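Local structure of glutathione S-transferase (Acinetobacter baumannii, 4MP4) at residues 6-11 and 62-67; 142-147 and 172-177. The protein probably catalyses the transfer of glutathione to electrophilic substrates, as a two-domain member of the glutathione S-transferase family. All coordinates share one frame; numbering follows the deposited sequence.

Contact 1. Residues 6-11 and 62-67; sequences EYFKLY and PVLEHN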
# COMPACT_ATOMS: atom_id res chain seq x y z
N GLU A 6 25.60 3.97 -5.85
CA GLU A 6 26.95 3.82 -5.30
C GLU A 6 26.96 3.85 -3.77
O GLU A 6 27.87 3.31 -3.15
CB GLU A 6 27.88 4.90 -5.86
CG GLU A 6 29.37 4.60 -5.67
CD GLU A 6 29.86 3.41 -6.51
OE1 GLU A 6 29.35 3.24 -7.65
OE2 GLU A 6 30.73 2.66 -6.04
N TYR A 7 25.96 4.48 -3.17
CA TYR A 7 25.79 4.46 -1.71
C TYR A 7 24.33 4.15 -1.33
O TYR A 7 23.41 4.92 -1.63
CB TYR A 7 26.24 5.79 -1.08
CG TYR A 7 25.77 5.99 0.36
CD1 TYR A 7 26.26 5.19 1.39
CD2 TYR A 7 24.85 6.98 0.68
CE1 TYR A 7 25.84 5.37 2.70
CE2 TYR A 7 24.41 7.18 1.99
CZ TYR A 7 24.91 6.36 3.00
OH TYR A 7 24.50 6.54 4.31
N PHE A 8 24.13 3.01 -0.67
CA PHE A 8 22.80 2.57 -0.27
C PHE A 8 22.83 2.24 1.21
O PHE A 8 23.66 1.46 1.66
CB PHE A 8 22.40 1.30 -1.02
CG PHE A 8 21.91 1.54 -2.42
CD1 PHE A 8 20.61 1.99 -2.65
CD2 PHE A 8 22.73 1.28 -3.51
CE1 PHE A 8 20.15 2.20 -3.95
CE2 PHE A 8 22.27 1.48 -4.81
CZ PHE A 8 20.97 1.94 -5.03
N LYS A 9 21.92 2.82 1.98
CA LYS A 9 21.81 2.44 3.39
C LYS A 9 20.36 2.11 3.79
O LYS A 9 19.45 2.85 3.44
CB LYS A 9 22.38 3.52 4.30
CG LYS A 9 22.46 3.08 5.75
CD LYS A 9 22.98 4.15 6.65
CE LYS A 9 24.20 3.66 7.40
NZ LYS A 9 25.31 3.42 6.45
N LEU A 10 20.18 1.01 4.51
CA LEU A 10 18.86 0.56 4.96
C LEU A 10 18.67 0.77 6.46
O LEU A 10 19.48 0.30 7.25
CB LEU A 10 18.64 -0.92 4.61
CG LEU A 10 17.35 -1.58 5.15
CD1 LEU A 10 16.08 -0.90 4.60
CD2 LEU A 10 17.34 -3.04 4.85
N TYR A 11 17.61 1.47 6.86
CA TYR A 11 17.34 1.66 8.29
C TYR A 11 16.22 0.74 8.76
O TYR A 11 15.11 0.76 8.23
CB TYR A 11 17.02 3.13 8.61
CG TYR A 11 18.16 4.08 8.29
CD1 TYR A 11 18.52 4.32 6.97
CD2 TYR A 11 18.88 4.71 9.30
CE1 TYR A 11 19.56 5.16 6.66
CE2 TYR A 11 19.92 5.56 9.00
CZ TYR A 11 20.26 5.78 7.67
OH TYR A 11 21.30 6.63 7.34
N PRO A 62 10.84 0.88 7.16
CA PRO A 62 12.21 1.08 6.68
C PRO A 62 12.39 2.39 5.90
O PRO A 62 11.46 2.89 5.28
CB PRO A 62 12.40 -0.09 5.72
CG PRO A 62 11.03 -0.26 5.12
CD PRO A 62 10.10 -0.06 6.29
N VAL A 63 13.61 2.91 5.95
CA VAL A 63 14.00 4.03 5.15
C VAL A 63 15.20 3.58 4.35
O VAL A 63 16.08 2.90 4.88
CB VAL A 63 14.40 5.23 6.01
CG1 VAL A 63 14.89 6.36 5.13
CG2 VAL A 63 13.22 5.68 6.82
N LEU A 64 15.20 3.90 3.06
CA LEU A 64 16.35 3.61 2.22
C LEU A 64 17.00 4.91 1.81
O LEU A 64 16.36 5.77 1.21
CB LEU A 64 15.93 2.84 0.97
CG LEU A 64 17.11 2.49 0.06
CD1 LEU A 64 17.97 1.39 0.71
CD2 LEU A 64 16.64 2.07 -1.33
N GLU A 65 18.28 5.06 2.14
CA GLU A 65 19.02 6.20 1.64
C GLU A 65 19.87 5.74 0.48
O GLU A 65 20.53 4.70 0.54
CB GLU A 65 19.84 6.87 2.75
CG GLU A 65 18.96 7.30 3.93
CD GLU A 65 19.67 8.15 4.97
OE1 GLU A 65 20.93 8.20 4.95
OE2 GLU A 65 18.96 8.77 5.82
N HIS A 66 19.77 6.49 -0.61
CA HIS A 66 20.56 6.26 -1.80
C HIS A 66 21.19 7.59 -2.15
O HIS A 66 20.51 8.49 -2.66
CB HIS A 66 19.68 5.78 -2.95
CG HIS A 66 20.42 5.66 -4.26
ND1 HIS A 66 19.83 5.95 -5.47
CD2 HIS A 66 21.68 5.27 -4.54
CE1 HIS A 66 20.70 5.75 -6.44
NE2 HIS A 66 21.83 5.33 -5.90
N ASN A 67 22.47 7.73 -1.84
CA ASN A 67 23.18 9.00 -1.98
C ASN A 67 22.43 10.12 -1.24
O ASN A 67 22.22 10.04 -0.03
CB ASN A 67 23.44 9.33 -3.45
CG ASN A 67 24.25 8.24 -4.16
OD1 ASN A 67 25.09 7.58 -3.55
ND2 ASN A 67 24.01 8.06 -5.46
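Phe-8 holds CG anti to its carbonyl carbon (chi1 -80°), while His-66 holds CG anti to its backbone N (chi1 174°), and the two rings lie side by side, pointing the same way. They form an offset stack with planes 3° apart and centroids 4.2 Å apart. Phe-8 CZ sits over one face of the imidazole, 3.4 Å from His-66 CD2. Tyr-7 O meets the imidazole edge in its plane. On the other face of the sheet, Tyr-11 CE1 passes 3.5 Å from Glu-65 CG. The Tyr-11 OH gives a weak hydrogen bond to Glu-65 OE1 at 2.9 Å. Between these faces the antiparallel backbones are joined at the hydrogen-bonded pair Lys-9 and Glu-65, with Lys-9 N to Glu-65 O at 2.7 Å. Just beyond the paired strands, Asn-67 N hydrogen-bonds to Tyr-7 O. A cis peptide precedes Pro-62, as in the thioredoxin fold of this family. Tyr-80 OH is hydrogen-bonded to His-66 ND1 and so helps fix the imidazole, and Lys-9 NZ forms a salt bridge with Glu-36. Strand 8-13 lies between strands 36-40 and 63-66. Helix 74-84 packs on Phe-8, Leu-64 and His-66, and helix 19-30 on Leu-10 and Pro-62.

Contact 2. Residues 142-147 and 172-177; sequences EKLFFV and LMLQRL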
# COMPACT_ATOMS: atom_id res chain seq x y z
N GLU A 142 -8.44 -17.27 7.48
CA GLU A 142 -9.12 -18.07 6.46
C GLU A 142 -9.06 -17.42 5.08
O GLU A 142 -8.91 -18.11 4.06
CB GLU A 142 -10.59 -18.31 6.86
CG GLU A 142 -10.76 -19.47 7.81
CD GLU A 142 -10.32 -20.80 7.21
OE1 GLU A 142 -10.33 -20.94 5.96
OE2 GLU A 142 -9.94 -21.71 7.99
N LYS A 143 -9.19 -16.10 5.06
CA LYS A 143 -9.11 -15.34 3.84
C LYS A 143 -7.70 -15.46 3.25
O LYS A 143 -7.54 -15.60 2.04
CB LYS A 143 -9.48 -13.90 4.11
CG LYS A 143 -9.81 -13.11 2.87
CD LYS A 143 -10.36 -11.77 3.28
CE LYS A 143 -10.23 -10.75 2.15
NZ LYS A 143 -10.08 -9.38 2.72
N LEU A 144 -6.70 -15.44 4.11
CA LEU A 144 -5.32 -15.67 3.73
C LEU A 144 -5.13 -17.06 3.15
O LEU A 144 -4.49 -17.23 2.11
CB LEU A 144 -4.38 -15.47 4.95
CG LEU A 144 -2.90 -15.83 4.75
CD1 LEU A 144 -2.25 -14.89 3.71
CD2 LEU A 144 -2.10 -15.80 6.06
N PHE A 145 -5.68 -18.07 3.83
CA PHE A 145 -5.56 -19.45 3.36
C PHE A 145 -6.26 -19.60 2.01
O PHE A 145 -5.76 -20.29 1.11
CB PHE A 145 -6.18 -20.44 4.34
CG PHE A 145 -5.53 -20.47 5.70
CD1 PHE A 145 -4.20 -20.14 5.86
CD2 PHE A 145 -6.27 -20.86 6.82
CE1 PHE A 145 -3.61 -20.17 7.11
CE2 PHE A 145 -5.69 -20.90 8.07
CZ PHE A 145 -4.36 -20.56 8.22
N PHE A 146 -7.43 -18.99 1.88
CA PHE A 146 -8.19 -19.08 0.64
C PHE A 146 -7.37 -18.57 -0.53
O PHE A 146 -7.15 -19.28 -1.51
CB PHE A 146 -9.52 -18.31 0.75
CG PHE A 146 -10.29 -18.26 -0.54
CD1 PHE A 146 -11.18 -19.28 -0.88
CD2 PHE A 146 -10.14 -17.19 -1.42
CE1 PHE A 146 -11.89 -19.23 -2.07
CE2 PHE A 146 -10.84 -17.13 -2.61
CZ PHE A 146 -11.72 -18.15 -2.94
N VAL A 147 -6.89 -17.34 -0.41
CA VAL A 147 -6.09 -16.68 -1.44
C VAL A 147 -4.78 -17.41 -1.77
O VAL A 147 -4.44 -17.59 -2.94
CB VAL A 147 -5.79 -15.21 -1.06
CG1 VAL A 147 -4.89 -14.54 -2.11
CG2 VAL A 147 -7.10 -14.44 -0.88
N LEU A 172 6.11 -14.83 5.23
CA LEU A 172 6.20 -14.17 6.53
C LEU A 172 4.80 -14.09 7.14
O LEU A 172 4.61 -14.36 8.33
CB LEU A 172 6.87 -12.79 6.46
CG LEU A 172 6.93 -12.07 7.81
CD1 LEU A 172 8.21 -11.23 7.93
CD2 LEU A 172 5.63 -11.23 8.12
N MET A 173 3.82 -13.72 6.32
CA MET A 173 2.43 -13.65 6.75
C MET A 173 1.97 -14.98 7.29
O MET A 173 1.37 -15.04 8.37
CB MET A 173 1.52 -13.20 5.61
CG MET A 173 0.12 -12.83 6.06
SD MET A 173 0.03 -11.45 7.25
CE MET A 173 0.07 -10.01 6.19
N LEU A 174 2.25 -16.05 6.56
CA LEU A 174 1.86 -17.39 7.00
C LEU A 174 2.59 -17.80 8.29
O LEU A 174 2.03 -18.49 9.14
CB LEU A 174 2.08 -18.42 5.89
CG LEU A 174 1.12 -18.39 4.70
CD1 LEU A 174 1.68 -19.21 3.54
CD2 LEU A 174 -0.21 -18.95 5.11
N GLN A 175 3.84 -17.35 8.42
CA GLN A 175 4.68 -17.68 9.55
C GLN A 175 4.13 -17.10 10.85
O GLN A 175 4.35 -17.66 11.92
CB GLN A 175 6.12 -17.22 9.32
CG GLN A 175 6.98 -18.21 8.49
CD GLN A 175 7.37 -19.47 9.27
OE1 GLN A 175 6.52 -20.13 9.87
NE2 GLN A 175 8.65 -19.80 9.26
N ARG A 176 3.39 -16.00 10.74
CA ARG A 176 2.74 -15.40 11.90
C ARG A 176 1.81 -16.42 12.53
O ARG A 176 1.61 -16.44 13.74
CB ARG A 176 1.93 -14.15 11.49
CG ARG A 176 2.75 -13.09 10.81
CD ARG A 176 1.90 -11.93 10.25
NE ARG A 176 1.92 -10.85 11.22
CZ ARG A 176 2.45 -9.66 11.01
NH1 ARG A 176 2.96 -9.35 9.84
NH2 ARG A 176 2.43 -8.77 11.99
N LEU A 177 1.24 -17.28 11.70
CA LEU A 177 0.31 -18.29 12.16
C LEU A 177 1.04 -19.57 12.54
O LEU A 177 0.81 -20.16 13.60
CB LEU A 177 -0.69 -18.57 11.05
CG LEU A 177 -1.75 -17.49 10.84
CD1 LEU A 177 -2.49 -17.74 9.54
CD2 LEU A 177 -2.72 -17.49 12.03
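Leu-144 and Phe-145 meet Met-173, Leu-174 and Leu-177 in a purely apolar contact. One methyl of Leu-144 does much of the touching. Its CD2 lies 3.7 Å from Met-173 CG and 3.8 Å from Leu-174 CD2. The same Leu-144 CD2 also reaches Leu-177 CD1, at 4.0 Å. With CG anti to its backbone N (chi1 174°), Leu-144 has that branching carbon beside Leu-174 CD2. The other Leu-144 methyl, CD1, also rests on Met-173 CG, so that methylene is touched by both branches. Phe-145 and Leu-177 reach toward each other tip to tip, with Phe-145 CE1 and CZ both 3.6 Å from Leu-177 CD1. Leu-174 CD2 comes up at the edge of the phenyl ring, near its plane, 4.1 Å from Phe-145 CE1. The two segments belong to helices 135-151 and 165-178 of the all-helical C-terminal domain of the glutathione S-transferase fold. Their short axes stay 11.2 Å apart at closest approach and run at 134° to each other. The separation is bridged by side chains, with the nearest CA atoms, those of Leu-144 and Leu-174, 8.1 Å apart. Further out, Leu-115 of helix 113-118 touches Leu-144, Met-173 and Leu-177. Trp-107 of helix 95-110 packs on Leu-144, and Val-184 touches both Phe-145 and Leu-177. Arg-176 NE hydrogen-bonds to Arg-119 O and ties helix 165-178, which carries Leu-177, to the backbone just after helix 113-118.

Contact 1 belongs to the thioredoxin-like N-terminal domain and contact 2 to the helical C-terminal domain. Their centres are about 30 Å apart, on opposite sides of the centre of the chain. Their nearest atoms are about 11 Å apart, and the two do not touch. Along the chain they follow in series, 6-11 with 62-67 closing before 142-147 opens. No glutathione is bound in this apo structure. In relatives it binds to the N-terminal domain beside the cis-proline loop, which would place the Pro-62 end of contact 1 near the probable site. Contact 2 is packing between helices inside the other domain.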